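Local coordinates for protein 5,10-methylenetetrahydromethanopterin reductase (Methanopyrus kandleri, PDB 1EZW) that catalyses the reversible reduction of methylenetetrahydromethanopterin to methyltetrahydromethanopterin with reduced coenzyme F420, a step in methanogenesis from carbon dioxide, at residues 64-68 / 69-73; 107-111 / 112-116; 132-135 / 136-140; 288-292 / 293-297. One frame throughout, in Å; residues are numbered along the deposited sequence.

In the fold
In this TIM-barrel reductase three of the four local contacts gather on one flank and the fourth stands apart. Interaction 1 is the common neighbour. It touches interaction 2, where Tyr69 OH comes to 3.1 Å from Cys112 O, and it touches interaction 3, where Pro68 CB lies 3.3 Å from Val134 CG2; each of these pairs has centres about 12 Å apart. Interactions 2 and 3 do not meet, their nearest atoms being about 7 Å apart. Interactions 1 and 2 also reach the second subunit. Interaction 4, a helix start across the chain's centre from interactions 1 and 3, has its centre about 40 Å from that of interaction 3.

Interaction 1: residues 64-68 / 69-73; sequences GITNP and YTRHP
Pro68 packs on the ring of Tyr69 in the loop that leaves strand 60-63 of the TIM barrel and runs into helix 73-86. The loop opens with a cis peptide bond between Gly64 and Ile65, a non-prolyl one that probably lies, as in F420-dependent relatives, in a bulge backing the cofactor.

The dry side is tight. Pro68 CB stands over the middle of one face of the Tyr69 ring, 4.2 Å from its centroid and 4° off the normal, a CH-pi contact, while Pro68 CD lies 3.7 Å from Tyr69 CE1. The two side chains run side by side and point the same way because Tyr69 CG is anti to its carbonyl carbon (chi1 -49°), which folds the ring back along the proline. Val134 of helix 127-142 packs against Pro68, and Pro127 and Ala130 of that helix against Tyr69.

The other side is looser and wet, its gap bridged by two waters. Water 1 donates to Asn67 O (2.9 Å) and weakly to Thr66 OG1, and accepts from Arg71 NH2 at 3.0 Å, in the guanidinium plane. Thr70 OG1 is a fourth partner of this water at 2.8 Å. The Arg71 chain is extended from CG to NE, which carries its guanidinium back to Thr66; both residues have their strongest polar partner in Asp38, Arg71 NH2 by a salt bridge. Water 2 donates to Asn67 O at 3.0 Å and to Arg71 O at 2.8 Å, so the single carbonyl oxygen of Asn67 receives a hydrogen from each water.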
loop_
_atom_site.group_PDB
_atom_site.type_symbol
_atom_site.label_atom_id
_atom_site.label_comp_id
_atom_site.label_asym_id
_atom_site.label_seq_id
_atom_site.Cartn_x
_atom_site.Cartn_y
_atom_site.Cartn_z
ATOM N N GLY A 64 -17.212 12.312 -3.164
ATOM C CA GLY A 64 -18.022 13.057 -4.126
ATOM C C GLY A 64 -19.348 12.340 -4.266
ATOM O O GLY A 64 -19.537 11.557 -5.209
ATOM N N ILE A 65 -20.312 12.623 -3.392
ATOM C CA ILE A 65 -20.197 13.637 -2.347
ATOM C C ILE A 65 -20.654 13.106 -1.007
ATOM O O ILE A 65 -21.424 12.164 -0.944
ATOM C CB ILE A 65 -21.103 14.826 -2.645
ATOM C CG1 ILE A 65 -22.494 14.309 -2.958
ATOM C CG2 ILE A 65 -20.568 15.625 -3.825
ATOM C CD1 ILE A 65 -23.546 15.456 -3.178
ATOM N N THR A 66 -20.159 13.714 0.065
ATOM C CA THR A 66 -20.599 13.240 1.358
ATOM C C THR A 66 -21.657 14.208 1.857
ATOM O O THR A 66 -22.181 14.963 1.060
ATOM C CB THR A 66 -19.415 13.026 2.320
ATOM O OG1 THR A 66 -19.937 12.476 3.547
ATOM C CG2 THR A 66 -18.629 14.313 2.587
ATOM N N ASN A 67 -22.009 14.168 3.132
ATOM C CA ASN A 67 -23.106 15.044 3.602
ATOM C C ASN A 67 -22.923 15.410 5.061
ATOM O O ASN A 67 -22.098 14.834 5.766
ATOM C CB ASN A 67 -24.466 14.317 3.403
ATOM C CG ASN A 67 -24.537 12.999 4.166
ATOM O OD1 ASN A 67 -24.263 11.910 3.612
ATOM N ND2 ASN A 67 -24.860 13.080 5.443
ATOM N N PRO A 68 -23.695 16.376 5.553
ATOM C CA PRO A 68 -23.583 16.806 6.971
ATOM C C PRO A 68 -24.220 15.923 8.020
ATOM O O PRO A 68 -23.992 16.141 9.214
ATOM C CB PRO A 68 -24.350 18.149 6.989
ATOM C CG PRO A 68 -24.445 18.548 5.507
ATOM C CD PRO A 68 -24.637 17.237 4.803
ATOM N N TYR A 69 -25.003 14.941 7.588
ATOM C CA TYR A 69 -25.857 14.190 8.498
ATOM C C TYR A 69 -25.474 12.838 9.024
ATOM O O TYR A 69 -25.719 12.536 10.187
ATOM C CB TYR A 69 -27.243 14.025 7.849
ATOM C CG TYR A 69 -27.798 15.341 7.315
ATOM C CD1 TYR A 69 -27.838 15.585 5.937
ATOM C CD2 TYR A 69 -28.163 16.379 8.190
ATOM C CE1 TYR A 69 -28.224 16.817 5.432
ATOM C CE2 TYR A 69 -28.557 17.657 7.673
ATOM C CZ TYR A 69 -28.578 17.850 6.289
ATOM O OH TYR A 69 -28.961 19.082 5.732
ATOM N N THR A 70 -24.919 11.994 8.161
ATOM C CA THR A 70 -24.649 10.634 8.602
ATOM C C THR A 70 -23.408 10.492 9.474
ATOM O O THR A 70 -23.166 9.404 10.000
ATOM C CB THR A 70 -24.529 9.694 7.410
ATOM O OG1 THR A 70 -23.381 10.103 6.652
ATOM C CG2 THR A 70 -25.847 9.734 6.513
ATOM N N ARG A 71 -22.607 11.555 9.592
ATOM C CA ARG A 71 -21.415 11.531 10.465
ATOM C C ARG A 71 -21.321 12.927 11.045
ATOM O O ARG A 71 -21.665 13.902 10.382
ATOM C CB ARG A 71 -20.124 11.322 9.655
ATOM C CG ARG A 71 -20.088 10.009 8.884
ATOM C CD ARG A 71 -18.734 9.982 8.127
ATOM N NE ARG A 71 -18.601 8.821 7.237
ATOM C CZ ARG A 71 -19.243 8.710 6.075
ATOM N NH1 ARG A 71 -19.089 7.634 5.306
ATOM N NH2 ARG A 71 -20.049 9.688 5.685
ATOM N N HIS A 72 -20.817 13.043 12.272
ATOM C CA HIS A 72 -20.633 14.352 12.873
ATOM C C HIS A 72 -19.628 15.121 12.011
ATOM O O HIS A 72 -18.674 14.546 11.487
ATOM C CB HIS A 72 -20.070 14.159 14.286
ATOM C CG HIS A 72 -20.096 15.395 15.134
ATOM N ND1 HIS A 72 -19.225 16.444 14.950
ATOM C CD2 HIS A 72 -20.907 15.747 16.168
ATOM C CE1 HIS A 72 -19.500 17.401 15.834
ATOM N NE2 HIS A 72 -20.515 16.996 16.587
ATOM N N PRO A 73 -19.825 16.423 11.816
ATOM C CA PRO A 73 -18.866 17.150 10.999
ATOM C C PRO A 73 -17.415 17.091 11.463
ATOM O O PRO A 73 -16.514 17.207 10.638
ATOM C CB PRO A 73 -19.461 18.573 10.957
ATOM C CG PRO A 73 -20.277 18.652 12.176
ATOM C CD PRO A 73 -20.955 17.314 12.194
HETATM O O HOH W 1 -21.425 12.156 6.556
HETATM O O HOH W 2 -20.481 15.276 8.238
#

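Interaction 2: residues 107-111 / 112-116; sequences GLPFP and CKIPI
The phenyl ring of Phe110 meets Cys112 obliquely, with the backbone N of Cys112 as the approaching atom; the ring itself is carried off from 112-116 by a CG anti to the backbone N (chi1 -171°) and packs on Lys100. A second flat group, the peptide between Phe110 and Pro111, is cis and turns the chain sharply.

Before that bend, Pro109 supplies the side-chain contacts with Cys112 and Ile114. Pro109 CG is 3.6 Å from Ile114 CD1, and Pro109 CD is 3.7 Å from the same methyl, the two side chains meeting at about a right angle. Ile114 CG1 lies anti to its carbonyl carbon (chi1 -55°), turned toward the pyrrolidine, and the extended chi2 of 167° carries CD1 on to it. Cys112 comes closer still through its CB, 3.2 Å from Pro109 O, whereas its SG rests more loosely at 4.1 Å from Pro109 CG.

The loop starts from a Schellman motif that ends helix 100-106: Gly107, with positive phi, is the C-prime residue, and Leu108 N reaches back to Phe103 O. At its far end Pro115 is the centre of an inverse gamma turn, closed by a weak bond of 2.7 Å from Ile116 N to Ile114 O. Tyr69 and Phe103 pack on Cys112 from within the chain. Pro119 of the second subunit lies against Leu108, Pro109 and Ile114.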
loop_
_atom_site.group_PDB
_atom_site.type_symbol
_atom_site.label_atom_id
_atom_site.label_comp_id
_atom_site.label_asym_id
_atom_site.label_seq_id
_atom_site.Cartn_x
_atom_site.Cartn_y
_atom_site.Cartn_z
ATOM N N GLY A 107 -33.388 5.539 6.766
ATOM C CA GLY A 107 -34.410 5.891 7.744
ATOM C C GLY A 107 -34.338 7.369 8.095
ATOM O O GLY A 107 -34.997 7.830 9.015
ATOM N N LEU A 108 -33.537 8.144 7.373
ATOM C CA LEU A 108 -33.416 9.561 7.654
ATOM C C LEU A 108 -34.360 10.321 6.737
ATOM O O LEU A 108 -34.572 9.919 5.603
ATOM C CB LEU A 108 -31.990 10.040 7.369
ATOM C CG LEU A 108 -30.908 9.547 8.332
ATOM C CD1 LEU A 108 -29.541 10.059 7.834
ATOM C CD2 LEU A 108 -31.182 10.080 9.747
ATOM N N PRO A 109 -34.931 11.423 7.220
ATOM C CA PRO A 109 -35.835 12.167 6.347
ATOM C C PRO A 109 -35.059 12.861 5.229
ATOM O O PRO A 109 -33.845 13.117 5.342
ATOM C CB PRO A 109 -36.496 13.153 7.319
ATOM C CG PRO A 109 -35.358 13.482 8.287
ATOM C CD PRO A 109 -34.833 12.048 8.554
ATOM N N PHE A 110 -35.736 13.140 4.116
ATOM C CA PHE A 110 -35.063 13.854 3.045
ATOM C C PHE A 110 -36.060 14.737 2.315
ATOM O O PHE A 110 -37.092 14.260 1.889
ATOM C CB PHE A 110 -34.453 12.928 1.999
ATOM C CG PHE A 110 -33.582 13.664 1.024
ATOM C CD1 PHE A 110 -32.268 13.989 1.363
ATOM C CD2 PHE A 110 -34.098 14.121 -0.195
ATOM C CE1 PHE A 110 -31.479 14.760 0.507
ATOM C CE2 PHE A 110 -33.310 14.892 -1.057
ATOM C CZ PHE A 110 -31.995 15.210 -0.703
ATOM N N PRO A 111 -35.774 16.039 2.204
ATOM C CA PRO A 111 -34.599 16.710 2.766
ATOM C C PRO A 111 -34.477 16.486 4.267
ATOM O O PRO A 111 -35.485 16.330 4.975
ATOM C CB PRO A 111 -34.846 18.179 2.411
ATOM C CG PRO A 111 -36.392 18.233 2.229
ATOM C CD PRO A 111 -36.573 16.995 1.420
ATOM N N CYS A 112 -33.239 16.450 4.752
ATOM C CA CYS A 112 -33.008 16.250 6.169
ATOM C C CYS A 112 -32.819 17.613 6.823
ATOM O O CYS A 112 -31.829 18.312 6.574
ATOM C CB CYS A 112 -31.765 15.368 6.391
ATOM S SG CYS A 112 -31.531 14.963 8.117
ATOM N N LYS A 113 -33.783 18.004 7.658
ATOM C CA LYS A 113 -33.711 19.303 8.311
ATOM C C LYS A 113 -33.484 19.214 9.809
ATOM O O LYS A 113 -33.589 20.214 10.512
ATOM C CB LYS A 113 -34.988 20.120 8.005
ATOM C CG LYS A 113 -35.220 20.243 6.481
ATOM C CD LYS A 113 -36.360 21.225 6.091
ATOM C CE LYS A 113 -35.923 22.650 6.297
ATOM N NZ LYS A 113 -37.005 23.632 5.974
ATOM N N ILE A 114 -33.144 18.015 10.283
ATOM C CA ILE A 114 -32.891 17.790 11.706
ATOM C C ILE A 114 -31.602 18.487 12.157
ATOM O O ILE A 114 -30.570 18.397 11.471
ATOM C CB ILE A 114 -32.705 16.281 11.996
ATOM C CG1 ILE A 114 -33.911 15.478 11.497
ATOM C CG2 ILE A 114 -32.469 16.073 13.504
ATOM C CD1 ILE A 114 -33.694 13.977 11.464
ATOM N N PRO A 115 -31.643 19.264 13.255
ATOM C CA PRO A 115 -30.427 19.936 13.760
ATOM C C PRO A 115 -29.730 18.813 14.549
ATOM O O PRO A 115 -29.516 18.904 15.768
ATOM C CB PRO A 115 -31.013 21.040 14.651
ATOM C CG PRO A 115 -32.216 20.354 15.257
ATOM C CD PRO A 115 -32.838 19.720 14.015
ATOM N N ILE A 116 -29.362 17.750 13.824
ATOM C CA ILE A 116 -28.772 16.553 14.422
ATOM C C ILE A 116 -27.639 16.756 15.412
ATOM O O ILE A 116 -27.605 16.114 16.464
ATOM C CB ILE A 116 -28.263 15.553 13.328
ATOM C CG1 ILE A 116 -29.426 15.090 12.449
ATOM C CG2 ILE A 116 -27.594 14.324 14.006
ATOM C CD1 ILE A 116 -29.047 14.058 11.363
#

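Interaction 3: residues 132-135 / 136-140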
loop_
_atom_site.group_PDB
_atom_site.type_symbol
_atom_site.label_atom_id
_atom_site.label_comp_id
_atom_site.label_asym_id
_atom_site.label_seq_id
_atom_site.Cartn_x
_atom_site.Cartn_y
_atom_site.Cartn_z
ATOM N N ARG A 132 -23.234 25.145 5.138
ATOM C CA ARG A 132 -22.370 26.248 5.534
ATOM C C ARG A 132 -21.701 25.941 6.886
ATOM O O ARG A 132 -20.535 26.266 7.087
ATOM C CB ARG A 132 -23.209 27.537 5.712
ATOM C CG ARG A 132 -23.722 28.133 4.439
ATOM C CD ARG A 132 -24.658 29.309 4.820
ATOM N NE ARG A 132 -25.193 29.982 3.644
ATOM C CZ ARG A 132 -24.557 30.927 2.960
ATOM N NH1 ARG A 132 -25.153 31.471 1.896
ATOM N NH2 ARG A 132 -23.351 31.342 3.324
ATOM N N GLU A 133 -22.462 25.376 7.812
ATOM C CA GLU A 133 -21.939 25.098 9.151
ATOM C C GLU A 133 -20.902 23.992 9.109
ATOM O O GLU A 133 -19.860 24.111 9.750
ATOM C CB GLU A 133 -23.060 24.732 10.126
ATOM C CG GLU A 133 -24.018 25.955 10.327
ATOM C CD GLU A 133 -25.019 25.764 11.422
ATOM O OE1 GLU A 133 -25.883 26.673 11.577
ATOM O OE2 GLU A 133 -24.986 24.751 12.151
ATOM N N VAL A 134 -21.186 22.942 8.360
ATOM C CA VAL A 134 -20.193 21.861 8.271
ATOM C C VAL A 134 -18.921 22.432 7.670
ATOM O O VAL A 134 -17.813 22.073 8.084
ATOM C CB VAL A 134 -20.653 20.672 7.401
ATOM C CG1 VAL A 134 -19.517 19.624 7.332
ATOM C CG2 VAL A 134 -21.853 20.037 7.986
ATOM N N LYS A 135 -19.042 23.308 6.665
ATOM C CA LYS A 135 -17.843 23.892 6.101
ATOM C C LYS A 135 -17.033 24.648 7.171
ATOM O O LYS A 135 -15.801 24.499 7.257
ATOM C CB LYS A 135 -18.187 24.841 4.937
ATOM C CG LYS A 135 -16.920 25.292 4.251
ATOM C CD LYS A 135 -17.085 26.541 3.395
ATOM C CE LYS A 135 -15.724 26.946 2.815
ATOM N NZ LYS A 135 -15.620 28.372 2.371
ATOM N N GLU A 136 -17.695 25.484 7.979
ATOM C CA GLU A 136 -16.955 26.210 9.014
ATOM C C GLU A 136 -16.253 25.255 9.982
ATOM O O GLU A 136 -15.116 25.498 10.370
ATOM C CB GLU A 136 -17.873 27.149 9.805
ATOM C CG GLU A 136 -18.381 28.283 8.970
ATOM C CD GLU A 136 -17.260 29.103 8.373
ATOM O OE1 GLU A 136 -17.366 29.437 7.178
ATOM O OE2 GLU A 136 -16.275 29.418 9.088
ATOM N N VAL A 137 -16.929 24.189 10.381
ATOM C CA VAL A 137 -16.310 23.239 11.296
ATOM C C VAL A 137 -15.093 22.558 10.658
ATOM O O VAL A 137 -14.038 22.420 11.283
ATOM C CB VAL A 137 -17.330 22.181 11.749
ATOM C CG1 VAL A 137 -16.610 20.998 12.462
ATOM C CG2 VAL A 137 -18.357 22.845 12.695
ATOM N N ILE A 138 -15.247 22.123 9.415
ATOM C CA ILE A 138 -14.116 21.483 8.759
ATOM C C ILE A 138 -12.913 22.376 8.648
ATOM O O ILE A 138 -11.805 21.951 8.955
ATOM C CB ILE A 138 -14.532 20.975 7.348
ATOM C CG1 ILE A 138 -15.562 19.852 7.503
ATOM C CG2 ILE A 138 -13.276 20.528 6.568
ATOM C CD1 ILE A 138 -16.126 19.381 6.122
ATOM N N TYR A 139 -13.092 23.634 8.225
ATOM C CA TYR A 139 -11.929 24.479 8.053
ATOM C C TYR A 139 -11.329 24.943 9.373
ATOM O O TYR A 139 -10.121 25.128 9.450
ATOM C CB TYR A 139 -12.256 25.618 7.066
ATOM C CG TYR A 139 -12.231 25.002 5.660
ATOM C CD1 TYR A 139 -13.352 24.332 5.147
ATOM C CD2 TYR A 139 -11.052 25.008 4.918
ATOM C CE1 TYR A 139 -13.305 23.661 3.898
ATOM C CE2 TYR A 139 -10.976 24.341 3.656
ATOM C CZ TYR A 139 -12.104 23.677 3.170
ATOM O OH TYR A 139 -12.062 23.011 1.965
ATOM N N GLN A 140 -12.150 25.100 10.415
ATOM C CA GLN A 140 -11.550 25.383 11.719
ATOM C C GLN A 140 -10.652 24.200 12.120
ATOM O O GLN A 140 -9.560 24.402 12.661
ATOM C CB GLN A 140 -12.584 25.585 12.825
ATOM C CG GLN A 140 -13.309 26.959 12.748
ATOM C CD GLN A 140 -14.121 27.194 14.006
ATOM O OE1 GLN A 140 -13.691 26.798 15.092
ATOM N NE2 GLN A 140 -15.274 27.895 13.881
HETATM O O HOH W 3 -19.411 28.477 5.613
#
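Val134 and Ile138 stand one turn apart on helix 127-142, on the side that lies against strand 93-95 of the barrel. The i to i+4 ladder joins the two halves: Ile138 N donates to Val134 O at 2.9 Å with an angle of 169° at the hydrogen, and Glu136, Val137 and Tyr139 likewise give their N-H groups to the carbonyls of Arg132, Glu133 and Lys135.

Two side-chain pairs follow the same spacing. Val134 CG1 touches Ile138 CD1 at 3.6 Å, and Ile138 CG1, anti to its carbonyl carbon (chi1 -66°), settles 3.2 Å from Val134 O. Cutting Ile138 back to an alanine is likely to rob Val134 CG1 of its neighbour and open a gap towards Ile93 and Met95.

Lys135 and Tyr139 form the second pair, with Lys135 CG 3.8 Å from Tyr139 CD1. The ring turns its edge to Lys135 O, which lies in the ring plane 3.2 Å from Tyr139 CD1. Lys135 NZ, 5.7 Å from the ring centroid, adds at most a weak cation-pi attraction; it is bonded to Ile189 O, as Tyr139 OH is to Ile171 O.

The result is a helix of the outer layer of a TIM barrel, its Val134-Ile138 side on strand 93-95 and helix 73-86, with Lys135 and Tyr139 reaching strand 173-176.

Interaction 4: residues 288-292 / 293-297; sequences GLVDE and DMIEA
Asp291 and Met294 form a capping box at the start of helix 292-298, which follows helix 283-289. The hydrogen bonds come first. Asp291 is the N-cap: its OD2 accepts from Met294 N at 2.9 Å, met nearly end-on, because CG sits between the backbone N and the carbonyl carbon (chi1 64°) and brings the carboxylate over the first turn. The return bond of the box is weak, Asp291 N to Met294 SD at 3.6 Å. Behind the cap the helical ladder begins, with Ile295 N bonded to Asp291 O at 3.1 Å and Glu296 N to Glu292 O at 2.9 Å.

Charge is the second kind. Asp291 OD1 makes a salt bridge to Lys270, so the two oxygens of the carboxylate serve different partners. The carboxylate of Asp293 lies nearby without touching it, and the amide groups of the helix start would probably stabilise both negative charges. Without the carboxylate, as with an alanine at Asp291, Met294 N would probably lack its capping acceptor and Lys270 this counter-charge.

The apolar contacts complete the arrangement as a hydrophobic staple, the residue before the N-cap meeting the one four places after the N-cap: Val290 CG1 touches Ile295 CG1 at 3.5 Å, the two side chains at about a right angle. Val249 and Ala250 of helix 238-254 pack on Val290, and Ile274 packs on Met294. The extended Met294 chain runs back past the cap to place its CE 3.8 Å from Asp291 OD1.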
loop_
_atom_site.group_PDB
_atom_site.type_symbol
_atom_site.label_atom_id
_atom_site.label_comp_id
_atom_site.label_asym_id
_atom_site.label_seq_id
_atom_site.Cartn_x
_atom_site.Cartn_y
_atom_site.Cartn_z
ATOM N N GLY A 288 -35.275 -0.149 -23.572
ATOM C CA GLY A 288 -35.890 -0.064 -24.884
ATOM C C GLY A 288 -36.575 1.266 -25.147
ATOM O O GLY A 288 -36.649 1.710 -26.298
ATOM N N LEU A 289 -37.069 1.904 -24.090
ATOM C CA LEU A 289 -37.745 3.196 -24.206
ATOM C C LEU A 289 -36.816 4.416 -24.331
ATOM O O LEU A 289 -37.231 5.464 -24.835
ATOM C CB LEU A 289 -38.685 3.401 -23.016
ATOM C CG LEU A 289 -39.830 2.387 -22.939
ATOM C CD1 LEU A 289 -40.734 2.703 -21.752
ATOM C CD2 LEU A 289 -40.618 2.436 -24.235
ATOM N N VAL A 290 -35.569 4.298 -23.869
ATOM C CA VAL A 290 -34.635 5.426 -23.953
ATOM C C VAL A 290 -34.382 5.817 -25.405
ATOM O O VAL A 290 -33.867 5.013 -26.193
ATOM C CB VAL A 290 -33.273 5.096 -23.275
ATOM C CG1 VAL A 290 -32.288 6.252 -23.482
ATOM C CG2 VAL A 290 -33.482 4.846 -21.794
ATOM N N ASP A 291 -34.721 7.053 -25.768
ATOM C CA ASP A 291 -34.522 7.483 -27.152
ATOM C C ASP A 291 -33.347 8.432 -27.346
ATOM O O ASP A 291 -32.614 8.737 -26.402
ATOM C CB ASP A 291 -35.808 8.107 -27.699
ATOM C CG ASP A 291 -36.209 9.370 -26.958
ATOM O OD1 ASP A 291 -37.420 9.669 -26.946
ATOM O OD2 ASP A 291 -35.333 10.081 -26.417
ATOM N N GLU A 292 -33.160 8.899 -28.574
ATOM C CA GLU A 292 -32.033 9.764 -28.836
ATOM C C GLU A 292 -32.048 11.087 -28.109
ATOM O O GLU A 292 -30.985 11.602 -27.750
ATOM C CB GLU A 292 -31.877 9.986 -30.330
ATOM C CG GLU A 292 -31.619 8.690 -31.043
ATOM C CD GLU A 292 -31.014 8.887 -32.402
ATOM O OE1 GLU A 292 -30.757 7.871 -33.082
ATOM O OE2 GLU A 292 -30.788 10.057 -32.788
ATOM N N ASP A 293 -33.231 11.649 -27.882
ATOM C CA ASP A 293 -33.279 12.933 -27.203
ATOM C C ASP A 293 -32.892 12.809 -25.738
ATOM O O ASP A 293 -32.257 13.708 -25.189
ATOM C CB ASP A 293 -34.651 13.582 -27.339
ATOM C CG ASP A 293 -35.015 13.857 -28.791
ATOM O OD1 ASP A 293 -34.127 14.249 -29.596
ATOM O OD2 ASP A 293 -36.200 13.701 -29.130
ATOM N N MET A 294 -33.267 11.700 -25.110
ATOM C CA MET A 294 -32.911 11.479 -23.703
ATOM C C MET A 294 -31.394 11.272 -23.586
ATOM O O MET A 294 -30.761 11.777 -22.649
ATOM C CB MET A 294 -33.609 10.245 -23.156
ATOM C CG MET A 294 -35.105 10.324 -23.184
ATOM S SD MET A 294 -35.773 8.717 -22.787
ATOM C CE MET A 294 -37.573 9.027 -23.164
ATOM N N ILE A 295 -30.824 10.524 -24.525
ATOM C CA ILE A 295 -29.389 10.279 -24.519
ATOM C C ILE A 295 -28.637 11.591 -24.733
ATOM O O ILE A 295 -27.625 11.852 -24.083
ATOM C CB ILE A 295 -29.031 9.222 -25.581
ATOM C CG1 ILE A 295 -29.602 7.871 -25.114
ATOM C CG2 ILE A 295 -27.518 9.186 -25.836
ATOM C CD1 ILE A 295 -29.474 6.757 -26.128
ATOM N N GLU A 296 -29.131 12.444 -25.633
ATOM C CA GLU A 296 -28.482 13.731 -25.890
ATOM C C GLU A 296 -28.644 14.661 -24.683
ATOM O O GLU A 296 -27.765 15.457 -24.353
ATOM C CB GLU A 296 -29.121 14.374 -27.137
ATOM C CG GLU A 296 -28.526 15.686 -27.641
ATOM C CD GLU A 296 -28.732 16.858 -26.708
ATOM O OE1 GLU A 296 -29.757 16.909 -25.989
ATOM O OE2 GLU A 296 -27.866 17.752 -26.719
ATOM N N ALA A 297 -29.776 14.562 -24.012
ATOM C CA ALA A 297 -30.005 15.427 -22.888
ATOM C C ALA A 297 -29.248 15.036 -21.623
ATOM O O ALA A 297 -28.742 15.903 -20.899
ATOM C CB ALA A 297 -31.491 15.456 -22.571
#